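Local coordinates for protein archaemetzincin (Archaeoglobus fulgidus, PDB 3ZVS) that is probably a zinc-dependent metalloprotease of the metzincin type, with one catalytic and one apparently structural zinc ion and an unknown natural substrate, at residues N130-M134 against R145-S149; R47-T53 against K71-K76. All coordinates share one frame; numbering follows the deposited sequence.

Contact 1: residues N130-M134 against R145-S149; sequences NNCVM and RKPVS. With ZN (zinc ion), chain E.
Val133 N gives its hydrogen to Ser149 O at 3.0 Å, in a backbone hydrogen bond between the segments. The donor sits above the carbonyl plane of Ser149, 38° out of it. Two waters extend this polar link. One donates to Asn131 O and accepts from Ser149 OG. The other donates both to Asn131 OD1 and to Arg145 O.

Cys132 is the zinc ligand of these two segments. Its CB points away from the 145-149 segment, and its SG binds the zinc ion at 2.4 Å, with Cys128, Cys151 and Cys154 completing a four-cysteine site. Met134 N also donates to this SG, at 3.4 Å, which would be expected to temper the thiolate charge. The site matches the second, apparently structural zinc of this M54 peptidase.

Packing supplies the rest. The Pro147 ring lies against the 130-134 backbone, with CD 3.4 Å from Cys132 N and 3.3 Å from Asn131 OD1. Val133 CB rests 3.2 Å from Pro147 O, and its CG1 lies against Ser149 O. Lys146 is extended beyond CG and runs past Val133, with CE 3.3 Å from Val133 O. Its NZ is held by Ser137 OG, Arg135 O and a salt bridge to Glu114.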
loop_
_atom_site.group_PDB
_atom_site.type_symbol
_atom_site.label_atom_id
_atom_site.label_comp_id
_atom_site.label_asym_id
_atom_site.label_seq_id
_atom_site.Cartn_x
_atom_site.Cartn_y
_atom_site.Cartn_z
ATOM N N ASN A 130 -10.379 -15.037 5.254
ATOM C CA ASN A 130 -11.782 -14.851 4.894
ATOM C C ASN A 130 -11.940 -14.121 3.560
ATOM O O ASN A 130 -10.938 -13.784 2.918
ATOM C CB ASN A 130 -12.513 -14.070 5.985
ATOM C CG ASN A 130 -12.429 -14.718 7.331
ATOM O OD1 ASN A 130 -12.255 -15.935 7.445
ATOM N ND2 ASN A 130 -12.550 -13.907 8.368
ATOM N N ASN A 131 -13.178 -13.874 3.149
ATOM C CA ASN A 131 -13.472 -13.112 1.954
ATOM C C ASN A 131 -13.231 -11.672 2.344
ATOM O O ASN A 131 -14.117 -11.006 2.851
ATOM C CB ASN A 131 -14.932 -13.348 1.594
ATOM C CG ASN A 131 -15.281 -12.887 0.208
ATOM O OD1 ASN A 131 -14.612 -12.026 -0.357
ATOM N ND2 ASN A 131 -16.351 -13.445 -0.351
ATOM N N CYS A 132 -11.993 -11.199 2.162
ATOM C CA CYS A 132 -11.503 -10.031 2.883
ATOM C C CYS A 132 -10.326 -9.413 2.140
ATOM O O CYS A 132 -9.475 -10.138 1.634
ATOM C CB CYS A 132 -11.035 -10.464 4.276
ATOM S SG CYS A 132 -10.566 -9.091 5.370
ATOM N N VAL A 133 -10.238 -8.073 2.187
ATOM C CA VAL A 133 -9.102 -7.346 1.611
ATOM C C VAL A 133 -7.783 -7.703 2.301
ATOM O O VAL A 133 -6.727 -7.517 1.701
ATOM C CB VAL A 133 -9.397 -5.831 1.707
ATOM C CG1 VAL A 133 -9.382 -5.336 3.153
ATOM C CG2 VAL A 133 -8.449 -5.035 0.827
ATOM N N MET A 134 -7.837 -8.192 3.548
ATOM C CA MET A 134 -6.646 -8.616 4.262
ATOM C C MET A 134 -6.101 -9.983 3.869
ATOM O O MET A 134 -5.063 -10.390 4.408
ATOM C CB MET A 134 -6.836 -8.528 5.799
ATOM C CG MET A 134 -6.969 -7.085 6.357
ATOM S SD MET A 134 -5.690 -5.929 5.764
ATOM C CE MET A 134 -4.168 -6.791 6.258
ATOM N N ARG A 145 -9.421 -11.295 -7.174
ATOM C CA ARG A 145 -10.403 -12.185 -6.547
ATOM C C ARG A 145 -10.837 -11.766 -5.144
ATOM O O ARG A 145 -11.911 -12.139 -4.684
ATOM C CB ARG A 145 -9.865 -13.598 -6.536
ATOM C CG ARG A 145 -10.029 -14.280 -7.867
ATOM C CD ARG A 145 -9.681 -15.751 -7.758
ATOM N NE ARG A 145 -8.246 -15.942 -7.583
ATOM C CZ ARG A 145 -7.410 -16.278 -8.565
ATOM N NH1 ARG A 145 -7.855 -16.448 -9.802
ATOM N NH2 ARG A 145 -6.119 -16.435 -8.310
ATOM N N LYS A 146 -10.010 -11.018 -4.427
ATOM C CA LYS A 146 -10.389 -10.577 -3.096
ATOM C C LYS A 146 -11.154 -9.259 -3.135
ATOM O O LYS A 146 -11.034 -8.481 -4.073
ATOM C CB LYS A 146 -9.167 -10.464 -2.196
ATOM C CG LYS A 146 -8.322 -9.182 -2.340
ATOM C CD LYS A 146 -7.064 -9.306 -1.440
ATOM C CE LYS A 146 -6.157 -8.097 -1.529
ATOM N NZ LYS A 146 -4.774 -8.453 -0.981
ATOM N N PRO A 147 -11.985 -9.005 -2.120
ATOM C CA PRO A 147 -12.758 -7.761 -2.133
ATOM C C PRO A 147 -11.956 -6.580 -1.574
ATOM O O PRO A 147 -10.894 -6.777 -0.959
ATOM C CB PRO A 147 -13.922 -8.102 -1.196
ATOM C CG PRO A 147 -13.284 -8.965 -0.183
ATOM C CD PRO A 147 -12.259 -9.798 -0.908
ATOM N N VAL A 148 -12.457 -5.379 -1.792
ATOM C CA VAL A 148 -11.850 -4.178 -1.242
ATOM C C VAL A 148 -12.209 -3.944 0.228
ATOM O O VAL A 148 -11.574 -3.147 0.909
ATOM C CB VAL A 148 -12.233 -2.928 -2.110
ATOM C CG1 VAL A 148 -13.715 -2.571 -1.902
ATOM C CG2 VAL A 148 -11.351 -1.729 -1.776
ATOM N N SER A 149 -13.233 -4.648 0.707
ATOM C CA SER A 149 -13.758 -4.412 2.037
ATOM C C SER A 149 -13.167 -5.383 3.051
ATOM O O SER A 149 -12.768 -6.525 2.751
ATOM C CB SER A 149 -15.271 -4.589 2.040
ATOM O OG SER A 149 -15.576 -5.810 1.431
HETATM ZN ZN ZN E . -10.682 -10.261 7.414
HETATM O O HOH W 1 -15.227 -8.431 2.811
HETATM O O HOH W 2 -14.123 -11.939 -3.084
#

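Contact 2: residues R47-T53 against K71-K76. With MLI (malonate ion), chain G.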
loop_
_atom_site.group_PDB
_atom_site.type_symbol
_atom_site.label_atom_id
_atom_site.label_comp_id
_atom_site.label_asym_id
_atom_site.label_seq_id
_atom_site.Cartn_x
_atom_site.Cartn_y
_atom_site.Cartn_z
ATOM N N ARG A 47 19.080 -5.698 -8.930
ATOM C CA ARG A 47 17.725 -6.171 -9.174
ATOM C C ARG A 47 16.870 -5.177 -9.953
ATOM O O ARG A 47 15.812 -5.536 -10.476
ATOM C CB ARG A 47 17.046 -6.480 -7.839
ATOM C CG ARG A 47 17.777 -7.554 -7.054
ATOM C CD ARG A 47 17.259 -7.672 -5.670
ATOM N NE ARG A 47 15.879 -8.104 -5.745
ATOM C CZ ARG A 47 15.327 -9.114 -5.088
ATOM N NH1 ARG A 47 16.006 -9.845 -4.236
ATOM N NH2 ARG A 47 14.039 -9.367 -5.279
ATOM N N ARG A 48 17.328 -3.930 -10.016
ATOM C CA ARG A 48 16.583 -2.821 -10.590
ATOM C C ARG A 48 15.216 -2.674 -9.883
ATOM O O ARG A 48 14.199 -2.343 -10.502
ATOM C CB ARG A 48 16.485 -2.985 -12.113
ATOM C CG ARG A 48 17.899 -3.126 -12.725
ATOM C CD ARG A 48 18.066 -2.782 -14.223
ATOM N NE ARG A 48 19.451 -3.083 -14.630
ATOM C CZ ARG A 48 19.940 -2.964 -15.863
ATOM N NH1 ARG A 48 19.174 -2.543 -16.866
ATOM N NH2 ARG A 48 21.214 -3.269 -16.093
ATOM N N GLN A 49 15.230 -2.920 -8.571
ATOM C CA GLN A 49 14.096 -2.748 -7.672
ATOM C C GLN A 49 14.523 -1.993 -6.443
ATOM O O GLN A 49 15.712 -1.986 -6.095
ATOM C CB GLN A 49 13.540 -4.098 -7.196
ATOM C CG GLN A 49 13.097 -5.031 -8.276
ATOM C CD GLN A 49 12.757 -6.396 -7.727
ATOM O OE1 GLN A 49 13.625 -7.057 -7.162
ATOM N NE2 GLN A 49 11.515 -6.836 -7.862
ATOM N N TYR A 50 13.562 -1.401 -5.742
ATOM C CA TYR A 50 13.794 -0.707 -4.492
ATOM C C TYR A 50 13.410 -1.601 -3.329
ATOM O O TYR A 50 12.422 -2.367 -3.385
ATOM C CB TYR A 50 13.008 0.618 -4.450
ATOM C CG TYR A 50 13.548 1.661 -5.396
ATOM C CD1 TYR A 50 13.320 1.568 -6.773
ATOM C CD2 TYR A 50 14.302 2.743 -4.925
ATOM C CE1 TYR A 50 13.836 2.521 -7.672
ATOM C CE2 TYR A 50 14.810 3.705 -5.795
ATOM C CZ TYR A 50 14.577 3.603 -7.157
ATOM O OH TYR A 50 15.104 4.556 -8.014
ATOM N N ASN A 51 14.194 -1.556 -2.256
ATOM C CA ASN A 51 13.893 -2.343 -1.082
ATOM C C ASN A 51 12.844 -1.650 -0.220
ATOM O O ASN A 51 12.999 -0.493 0.198
ATOM C CB ASN A 51 15.176 -2.579 -0.289
ATOM C CG ASN A 51 14.930 -3.420 0.935
ATOM O OD1 ASN A 51 14.477 -2.928 1.957
ATOM N ND2 ASN A 51 15.198 -4.719 0.824
ATOM N N SER A 52 11.734 -2.361 0.034
ATOM C CA SER A 52 10.634 -1.809 0.789
ATOM C C SER A 52 10.928 -1.465 2.230
ATOM O O SER A 52 10.404 -0.467 2.767
ATOM C CB SER A 52 9.447 -2.805 0.728
ATOM O OG SER A 52 9.768 -4.062 1.307
ATOM N N THR A 53 11.801 -2.270 2.866
ATOM C CA THR A 53 12.161 -2.057 4.260
ATOM C C THR A 53 12.939 -0.748 4.407
ATOM O O THR A 53 12.723 0.023 5.327
ATOM C CB THR A 53 12.989 -3.232 4.771
ATOM O OG1 THR A 53 12.377 -4.453 4.342
ATOM C CG2 THR A 53 13.089 -3.218 6.293
ATOM N N LYS A 71 7.520 2.506 -8.577
ATOM C CA LYS A 71 8.687 1.653 -8.744
ATOM C C LYS A 71 8.395 0.268 -8.173
ATOM O O LYS A 71 7.730 0.129 -7.147
ATOM C CB LYS A 71 9.905 2.242 -8.000
ATOM C CG LYS A 71 10.361 3.607 -8.476
ATOM C CD LYS A 71 11.005 3.582 -9.856
ATOM C CE LYS A 71 11.576 4.967 -10.135
ATOM N NZ LYS A 71 12.352 4.923 -11.394
ATOM N N ASP A 72 8.934 -0.759 -8.821
ATOM C CA ASP A 72 8.855 -2.129 -8.293
ATOM C C ASP A 72 9.683 -2.203 -7.014
ATOM O O ASP A 72 10.834 -1.710 -6.939
ATOM C CB ASP A 72 9.399 -3.112 -9.350
ATOM C CG ASP A 72 8.993 -4.556 -9.130
ATOM O OD1 ASP A 72 7.937 -4.804 -8.542
ATOM O OD2 ASP A 72 9.762 -5.428 -9.607
ATOM N N ILE A 73 9.117 -2.856 -6.005
ATOM C CA ILE A 73 9.774 -3.088 -4.735
ATOM C C ILE A 73 9.847 -4.563 -4.354
ATOM O O ILE A 73 9.101 -5.402 -4.840
ATOM C CB ILE A 73 9.097 -2.291 -3.585
ATOM C CG1 ILE A 73 7.637 -2.731 -3.378
ATOM C CG2 ILE A 73 9.126 -0.765 -3.904
ATOM C CD1 ILE A 73 6.926 -2.044 -2.237
ATOM N N TYR A 74 10.818 -4.855 -3.502
ATOM C CA TYR A 74 11.014 -6.196 -2.956
ATOM C C TYR A 74 11.426 -6.070 -1.490
ATOM O O TYR A 74 11.738 -5.009 -1.013
ATOM C CB TYR A 74 12.126 -6.937 -3.740
ATOM C CG TYR A 74 13.516 -6.506 -3.296
ATOM C CD1 TYR A 74 14.052 -5.299 -3.703
ATOM C CD2 TYR A 74 14.282 -7.301 -2.459
ATOM C CE1 TYR A 74 15.314 -4.870 -3.277
ATOM C CE2 TYR A 74 15.516 -6.883 -2.021
ATOM C CZ TYR A 74 16.025 -5.674 -2.432
ATOM O OH TYR A 74 17.256 -5.225 -2.001
ATOM N N ALA A 75 11.351 -7.183 -0.758
ATOM C CA ALA A 75 11.888 -7.271 0.598
ATOM C C ALA A 75 12.687 -8.570 0.661
ATOM O O ALA A 75 12.613 -9.406 -0.235
ATOM C CB ALA A 75 10.804 -7.284 1.594
ATOM N N LYS A 76 13.502 -8.697 1.690
ATOM C CA LYS A 76 14.371 -9.854 1.799
ATOM C C LYS A 76 13.621 -11.157 1.549
ATOM O O LYS A 76 12.549 -11.384 2.098
ATOM C CB LYS A 76 14.961 -9.912 3.190
ATOM C CG LYS A 76 15.801 -11.160 3.414
ATOM C CD LYS A 76 16.599 -11.077 4.718
ATOM C CE LYS A 76 15.781 -10.438 5.831
ATOM N NZ LYS A 76 14.740 -11.338 6.362
HETATM C C1 MLI G . 17.090 4.201 -10.703
HETATM C C2 MLI G . 17.608 5.440 -11.301
HETATM C C3 MLI G . 15.752 3.832 -11.232
HETATM O O6 MLI G . 16.780 6.296 -11.714
HETATM O O7 MLI G . 18.840 5.627 -11.405
HETATM O O8 MLI G . 14.763 3.937 -10.457
HETATM O O9 MLI G . 15.647 3.365 -12.394
HETATM O O HOH W 3 14.074 -6.237 3.231
#
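Arg47 lies over the ring of Tyr74, and its side chain can be followed outward from CB. CG stands beside the backbone N (chi1 -60°). CD comes over the ring face in a CH-pi contact, 4.1 Å from the centroid of the Tyr74 ring. A bend at chi3 (64°) then lays the guanidinium flat on the ring. NE is 3.7 Å from Tyr74 CD2. CZ is 3.8 Å from the centroid of the Tyr74 ring, a cation-pi stack with planes 15° apart. NH1 reaches CD2 and CE2 of Tyr74, and NH2 reaches CB and CD2 of Tyr74.

The edge of the guanidinium is held too. NE and NH2 both donate in plane to Gln49 OE1, while NH2 also meets Met78 O. Gln49 NE2 in turn donates to Asp72 OD2 at 2.8 Å, reaching it from above the carboxylate plane. Asp72 OD2 also forms a salt bridge with Arg98. With an alanine in place of Arg47, this face of Tyr74 would probably lose its cover and Gln49 OE1 its two donors.

Tyr50 and Ile73 point to the face of the strand pair opposite Asn51 and Tyr74. Lys71 CB lies 3.7 Å from Tyr50 CD1. Tyr50 OH and Lys71 NZ both donate to malonate O8, at 2.5 Å and 2.8 Å.

The backbones are joined by Tyr50 N to Asp72 O, Tyr74 N to Tyr50 O, and Ser52 N to Tyr74 O. This is the bonding of a short parallel strand pair, part of a small three-stranded mixed sheet, with Asn51 as N-cap of helix 52-58.

In the fold
Contact 2 closes before contact 1 opens along the chain. Their centres are 25 Å apart, and their nearest atoms about 13 Å, so they do not touch. Helix 104-122, which carries His117 and His121 of the HExxH motif, is touched by contact 1, whereas contact 2 only comes near its HExxH residues. On the contact 1 side, Val133 O accepts a hydrogen bond from His117 ND1, so this contact supplies a second-shell partner to a zinc ligand. The Lys146 side chain comes within about 7 Å of the catalytic zinc. On the contact 2 side, the Ile73 side chain is about 7 Å from that of Glu118, the inferred proton acceptor, and about 11 Å from that of His117.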